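Local structure of neural cell adhesion molecule 1, 140 kDa isoform (Homo sapiens, 2E3V) at residues F27-A32 with L84-G89; V69-L74 with Y80-A85. The protein probably mediates adhesion between cells, as a membrane glycoprotein whose extracellular part includes this first fibronectin type III domain. All blocks are in the same frame, centred on the assembly; numbering follows the deposited sequence.

Interaction 1 of 2, residues F27-A32 with L84-G89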
loop_
_atom_site.group_PDB
_atom_site.type_symbol
_atom_site.label_atom_id
_atom_site.label_comp_id
_atom_site.label_asym_id
_atom_site.label_seq_id
_atom_site.Cartn_x
_atom_site.Cartn_y
_atom_site.Cartn_z
ATOM N N PHE A 27 -0.025 5.256 5.418
ATOM C CA PHE A 27 -1.176 5.991 4.957
ATOM C C PHE A 27 -2.005 6.441 6.144
ATOM O O PHE A 27 -1.818 5.976 7.280
ATOM C CB PHE A 27 -2.035 5.071 4.071
ATOM C CG PHE A 27 -2.556 3.853 4.800
ATOM C CD1 PHE A 27 -3.772 3.895 5.478
ATOM C CD2 PHE A 27 -1.817 2.675 4.826
ATOM C CE1 PHE A 27 -4.239 2.769 6.166
ATOM C CE2 PHE A 27 -2.280 1.550 5.514
ATOM C CZ PHE A 27 -3.490 1.599 6.179
ATOM N N ASP A 28 -2.918 7.360 5.879
ATOM C CA ASP A 28 -3.879 7.738 6.880
ATOM C C ASP A 28 -5.239 7.360 6.339
ATOM O O ASP A 28 -5.453 7.321 5.125
ATOM C CB ASP A 28 -3.788 9.231 7.243
ATOM C CG ASP A 28 -4.198 10.155 6.109
ATOM O OD1 ASP A 28 -3.298 10.666 5.418
ATOM O OD2 ASP A 28 -5.412 10.390 5.921
ATOM N N GLU A 29 -6.150 7.086 7.259
ATOM C CA GLU A 29 -7.515 6.722 6.939
ATOM C C GLU A 29 -8.377 7.221 8.095
ATOM O O GLU A 29 -7.974 7.074 9.250
ATOM C CB GLU A 29 -7.600 5.200 6.811
ATOM C CG GLU A 29 -8.985 4.629 6.568
ATOM C CD GLU A 29 -9.525 4.918 5.186
ATOM O OE1 GLU A 29 -8.759 5.394 4.328
ATOM O OE2 GLU A 29 -10.728 4.672 4.955
ATOM N N PRO A 30 -9.555 7.816 7.806
ATOM C CA PRO A 30 -10.385 8.308 8.914
ATOM C C PRO A 30 -10.737 7.233 9.945
ATOM O O PRO A 30 -10.864 6.048 9.602
ATOM C CB PRO A 30 -11.646 8.806 8.205
ATOM C CG PRO A 30 -11.164 9.187 6.849
ATOM C CD PRO A 30 -10.189 8.099 6.506
ATOM N N GLU A 31 -10.861 7.653 11.203
ATOM C CA GLU A 31 -11.210 6.744 12.296
ATOM C C GLU A 31 -12.633 6.226 12.101
ATOM O O GLU A 31 -13.527 6.985 11.709
ATOM C CB GLU A 31 -11.072 7.431 13.668
ATOM C CG GLU A 31 -9.667 7.989 13.992
ATOM C CD GLU A 31 -8.566 6.926 14.057
ATOM O OE1 GLU A 31 -8.889 5.727 14.216
ATOM O OE2 GLU A 31 -7.370 7.290 13.950
ATOM N N ALA A 32 -12.825 4.934 12.359
ATOM C CA ALA A 32 -14.126 4.276 12.212
ATOM C C ALA A 32 -15.187 4.950 13.078
ATOM O O ALA A 32 -14.925 5.311 14.230
ATOM C CB ALA A 32 -14.017 2.792 12.552
ATOM N N LEU A 84 -3.937 2.343 -2.610
ATOM C CA LEU A 84 -4.576 1.596 -1.537
ATOM C C LEU A 84 -6.065 1.837 -1.486
ATOM O O LEU A 84 -6.525 2.928 -1.780
ATOM C CB LEU A 84 -4.005 2.066 -0.197
ATOM C CG LEU A 84 -2.870 1.421 0.573
ATOM C CD1 LEU A 84 -1.778 0.798 -0.285
ATOM C CD2 LEU A 84 -2.306 2.488 1.476
ATOM N N ALA A 85 -6.813 0.807 -1.113
ATOM C CA ALA A 85 -8.237 0.939 -0.861
ATOM C C ALA A 85 -8.560 0.265 0.470
ATOM O O ALA A 85 -7.869 -0.668 0.894
ATOM C CB ALA A 85 -9.046 0.328 -1.977
ATOM N N ALA A 86 -9.612 0.750 1.119
ATOM C CA ALA A 86 -10.090 0.190 2.374
ATOM C C ALA A 86 -11.398 -0.554 2.143
ATOM O O ALA A 86 -12.196 -0.175 1.284
ATOM C CB ALA A 86 -10.286 1.300 3.411
ATOM N N LEU A 87 -11.605 -1.611 2.919
ATOM C CA LEU A 87 -12.808 -2.422 2.855
ATOM C C LEU A 87 -13.479 -2.446 4.220
ATOM O O LEU A 87 -12.821 -2.665 5.231
ATOM C CB LEU A 87 -12.459 -3.869 2.458
ATOM C CG LEU A 87 -13.499 -4.980 2.702
ATOM C CD1 LEU A 87 -14.599 -4.953 1.659
ATOM C CD2 LEU A 87 -12.850 -6.359 2.701
ATOM N N ASN A 88 -14.788 -2.221 4.240
ATOM C CA ASN A 88 -15.566 -2.415 5.456
ATOM C C ASN A 88 -16.723 -3.364 5.158
ATOM O O ASN A 88 -16.731 -4.016 4.108
ATOM C CB ASN A 88 -16.025 -1.078 6.067
ATOM C CG ASN A 88 -16.943 -0.281 5.153
ATOM O OD1 ASN A 88 -17.407 -0.771 4.121
ATOM N ND2 ASN A 88 -17.209 0.962 5.535
ATOM N N GLY A 89 -17.686 -3.446 6.071
ATOM C CA GLY A 89 -18.857 -4.309 5.893
ATOM C C GLY A 89 -19.706 -3.972 4.677
ATOM O O GLY A 89 -20.372 -4.848 4.118
#

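Interaction 2 of 2, residues V69-L74 with Y80-A85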
loop_
_atom_site.group_PDB
_atom_site.type_symbol
_atom_site.label_atom_id
_atom_site.label_comp_id
_atom_site.label_asym_id
_atom_site.label_seq_id
_atom_site.Cartn_x
_atom_site.Cartn_y
_atom_site.Cartn_z
ATOM N N VAL A 69 1.189 -0.824 5.391
ATOM C CA VAL A 69 1.208 -2.110 4.693
ATOM C C VAL A 69 2.586 -2.272 4.047
ATOM O O VAL A 69 3.190 -1.304 3.595
ATOM C CB VAL A 69 0.051 -2.269 3.656
ATOM C CG1 VAL A 69 -1.304 -2.231 4.369
ATOM C CG2 VAL A 69 0.125 -1.225 2.552
ATOM N N THR A 70 3.093 -3.494 4.029
ATOM C CA THR A 70 4.384 -3.747 3.434
ATOM C C THR A 70 4.177 -4.539 2.158
ATOM O O THR A 70 3.512 -5.574 2.156
ATOM C CB THR A 70 5.316 -4.513 4.380
ATOM O OG1 THR A 70 5.499 -3.744 5.569
ATOM C CG2 THR A 70 6.688 -4.769 3.722
ATOM N N ILE A 71 4.734 -4.018 1.080
ATOM C CA ILE A 71 4.700 -4.685 -0.208
ATOM C C ILE A 71 6.022 -5.410 -0.348
ATOM O O ILE A 71 7.078 -4.850 -0.047
ATOM C CB ILE A 71 4.523 -3.686 -1.353
ATOM C CG1 ILE A 71 3.208 -2.921 -1.183
ATOM C CG2 ILE A 71 4.595 -4.422 -2.702
ATOM C CD1 ILE A 71 3.111 -1.696 -2.038
ATOM N N VAL A 72 5.961 -6.663 -0.788
ATOM C CA VAL A 72 7.156 -7.491 -0.915
ATOM C C VAL A 72 7.282 -8.051 -2.332
ATOM O O VAL A 72 6.370 -7.903 -3.141
ATOM C CB VAL A 72 7.177 -8.645 0.134
ATOM C CG1 VAL A 72 6.973 -8.086 1.556
ATOM C CG2 VAL A 72 6.126 -9.710 -0.190
ATOM N N GLY A 73 8.424 -8.658 -2.625
ATOM C CA GLY A 73 8.659 -9.296 -3.923
ATOM C C GLY A 73 8.898 -8.302 -5.033
ATOM O O GLY A 73 8.611 -8.581 -6.203
ATOM N N LEU A 74 9.430 -7.139 -4.661
ATOM C CA LEU A 74 9.738 -6.086 -5.622
ATOM C C LEU A 74 11.135 -6.243 -6.213
ATOM O O LEU A 74 11.970 -6.968 -5.671
ATOM C CB LEU A 74 9.617 -4.722 -4.953
ATOM C CG LEU A 74 8.268 -4.428 -4.298
ATOM C CD1 LEU A 74 8.319 -3.079 -3.605
ATOM C CD2 LEU A 74 7.145 -4.487 -5.329
ATOM N N TYR A 80 7.932 2.156 -8.839
ATOM C CA TYR A 80 6.581 1.616 -8.736
ATOM C C TYR A 80 5.557 2.689 -8.404
ATOM O O TYR A 80 5.848 3.629 -7.669
ATOM C CB TYR A 80 6.496 0.578 -7.611
ATOM C CG TYR A 80 7.264 -0.683 -7.870
ATOM C CD1 TYR A 80 6.649 -1.779 -8.470
ATOM C CD2 TYR A 80 8.610 -0.781 -7.526
ATOM C CE1 TYR A 80 7.362 -2.942 -8.726
ATOM C CE2 TYR A 80 9.329 -1.940 -7.769
ATOM C CZ TYR A 80 8.697 -3.019 -8.368
ATOM O OH TYR A 80 9.406 -4.165 -8.624
ATOM N N ALA A 81 4.360 2.530 -8.956
ATOM C CA ALA A 81 3.211 3.294 -8.522
ATOM C C ALA A 81 2.582 2.428 -7.457
ATOM O O ALA A 81 2.671 1.200 -7.522
ATOM C CB ALA A 81 2.227 3.488 -9.676
ATOM N N VAL A 82 1.970 3.048 -6.458
ATOM C CA VAL A 82 1.288 2.287 -5.428
ATOM C C VAL A 82 0.014 3.019 -5.027
ATOM O O VAL A 82 -0.026 4.258 -4.992
ATOM C CB VAL A 82 2.203 1.985 -4.197
ATOM C CG1 VAL A 82 2.726 3.268 -3.551
ATOM C CG2 VAL A 82 1.473 1.112 -3.166
ATOM N N ARG A 83 -1.032 2.246 -4.768
ATOM C CA ARG A 83 -2.299 2.806 -4.317
ATOM C C ARG A 83 -2.964 1.832 -3.357
ATOM O O ARG A 83 -2.600 0.644 -3.303
ATOM C CB ARG A 83 -3.214 3.119 -5.501
ATOM C CG ARG A 83 -3.475 1.935 -6.410
ATOM C CD ARG A 83 -4.160 2.385 -7.685
ATOM N NE ARG A 83 -4.614 1.256 -8.487
ATOM C CZ ARG A 83 -5.140 1.361 -9.706
ATOM N NH1 ARG A 83 -5.287 2.553 -10.271
ATOM N NH2 ARG A 83 -5.525 0.267 -10.358
ATOM N N LEU A 84 -3.937 2.343 -2.610
ATOM C CA LEU A 84 -4.576 1.596 -1.537
ATOM C C LEU A 84 -6.065 1.837 -1.486
ATOM O O LEU A 84 -6.525 2.928 -1.780
ATOM C CB LEU A 84 -4.005 2.066 -0.197
ATOM C CG LEU A 84 -2.870 1.421 0.573
ATOM C CD1 LEU A 84 -1.778 0.798 -0.285
ATOM C CD2 LEU A 84 -2.306 2.488 1.476
ATOM N N ALA A 85 -6.813 0.807 -1.113
ATOM C CA ALA A 85 -8.237 0.939 -0.861
ATOM C C ALA A 85 -8.560 0.265 0.470
ATOM O O ALA A 85 -7.869 -0.668 0.894
ATOM C CB ALA A 85 -9.046 0.328 -1.977
#

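Interaction 1 of 2, residues F27-A32 with L84-G89
Phe-27 and Leu-84 face each other with their CA atoms 8.5 Å apart, and the next matched pair, Glu-29 and Ala-86, holds almost the same spacing, so the two backbones run side by side in one direction without a hydrogen bond between them. That separation, and the absence of bonding, identify a contact between sheets: strand 23-28 belongs to one layer of the fibronectin type III sandwich, strand 79-88 to the other. All four touching residues send their CB atoms toward the opposing segment.

Phe-27 meets Leu-84 through a single methyl. Its CD2 atom comes to 3.4 Å from CD2 of Leu-84, and the same methyl also touches CB of Phe-27, at 3.7 Å. The contact is thus with the root of the ring and one flank, approached obliquely. The side chains cross at about a right angle. Chi1 of 61° swings CG of Phe-27 between its own backbone N and carbonyl carbon, and the ring consequently extends along the gap between the layers. Tyr-41 of strand 38-47 meets this ring as well, at an inclination of about 55°.

Farther along, Glu-29 reaches across with a chain extended at chi1 but bent at chi2 (71°), which sets its carboxylate over Ala-86. OE2 of Glu-29 lies 3.7 Å from CB of Ala-86. Ile-38 and Tyr-41 also touch the Glu-29 side chain.

The two segments bury 135 Å² against each other, both sides summed, and no hydrogen bond or salt bridge spans the contact. Cohesion here therefore comes from dispersion between methyl and ring, while the Glu-29 carboxylate meets Ala-86 by van der Waals proximity alone.

Interaction 2 of 2, residues V69-L74 with Y80-A85
Leu-74 lies against the ring of Tyr-80 in a tyrosine corner, the motif with which fibronectin type III domains close the connection between these two strands: the hydroxyl of Tyr-80 is hydrogen-bonded back to the backbone N of Lys-75, five residues earlier. The segments run nearly antiparallel, 156° apart end to end, yet Ile-71 and Val-82 keep their CA atoms 9.4 Å apart and no hydrogen bond crosses, as expected for strands of opposite sheets.

The Leu-74 side chain can be traced outward. Its CB touches the phenol end of the ring, 3.7 Å from OH of Tyr-80. Chi1 of -56° then turns CG beside the backbone N, and the branch from CG carries CD2 over one ring face. There CD2 of Leu-74 makes a CH-pi contact, 3.9 Å from the centroid of the Tyr-80 ring and 22° off its normal. The offset is toward the rim: CZ and CE1 of Tyr-80 are equally near to this CD2 atom, each at 3.7 Å. Methyl and hydrogen bond together should limit the swing of the ring, which Phe-101 of strand 91-102 also meets, with its own ring nearly parallel to that of Tyr-80.

Two aliphatic pairs continue the contact into the interior. Val-69 and Leu-84 pass side by side, pointing opposite ways, with CG2 of Val-69 at 4.0 Å from CD1 of Leu-84, an ordinary van der Waals distance. Between that pair and the corner, Ile-71 carries its CG1 beside the backbone N and is extended beyond it, which projects the end of the chain straight into the gap. It is stopped by Val-82: CD1 of Ile-71 sits 3.4 Å from CG2 of Val-82, closer than methyl carbons usually come.

In the fold
Both interactions bridge the two sheets of one fibronectin type III domain, and their centres lie about 16 Å apart along the sandwich. Strand 79-88 serves both: its first half faces 69-74 in interaction 2, its second half faces 27-32 in interaction 1, and Leu-84 belongs to each. Strands 23-28 and 68-71 are antiparallel neighbours in the three-stranded sheet. Along the chain the order is 27-32, 69-74, then 80-85 running on into 84-89. The contacts also touch directly, Phe-27 CE2 lying 4.1 Å from Val-69 CG1. Interaction 2 is centred about 4 Å from the chain centre and interaction 1 about 12 Å, the tyrosine corner ending the former. Leu-84 thus carries the apolar contacts on to Phe-27.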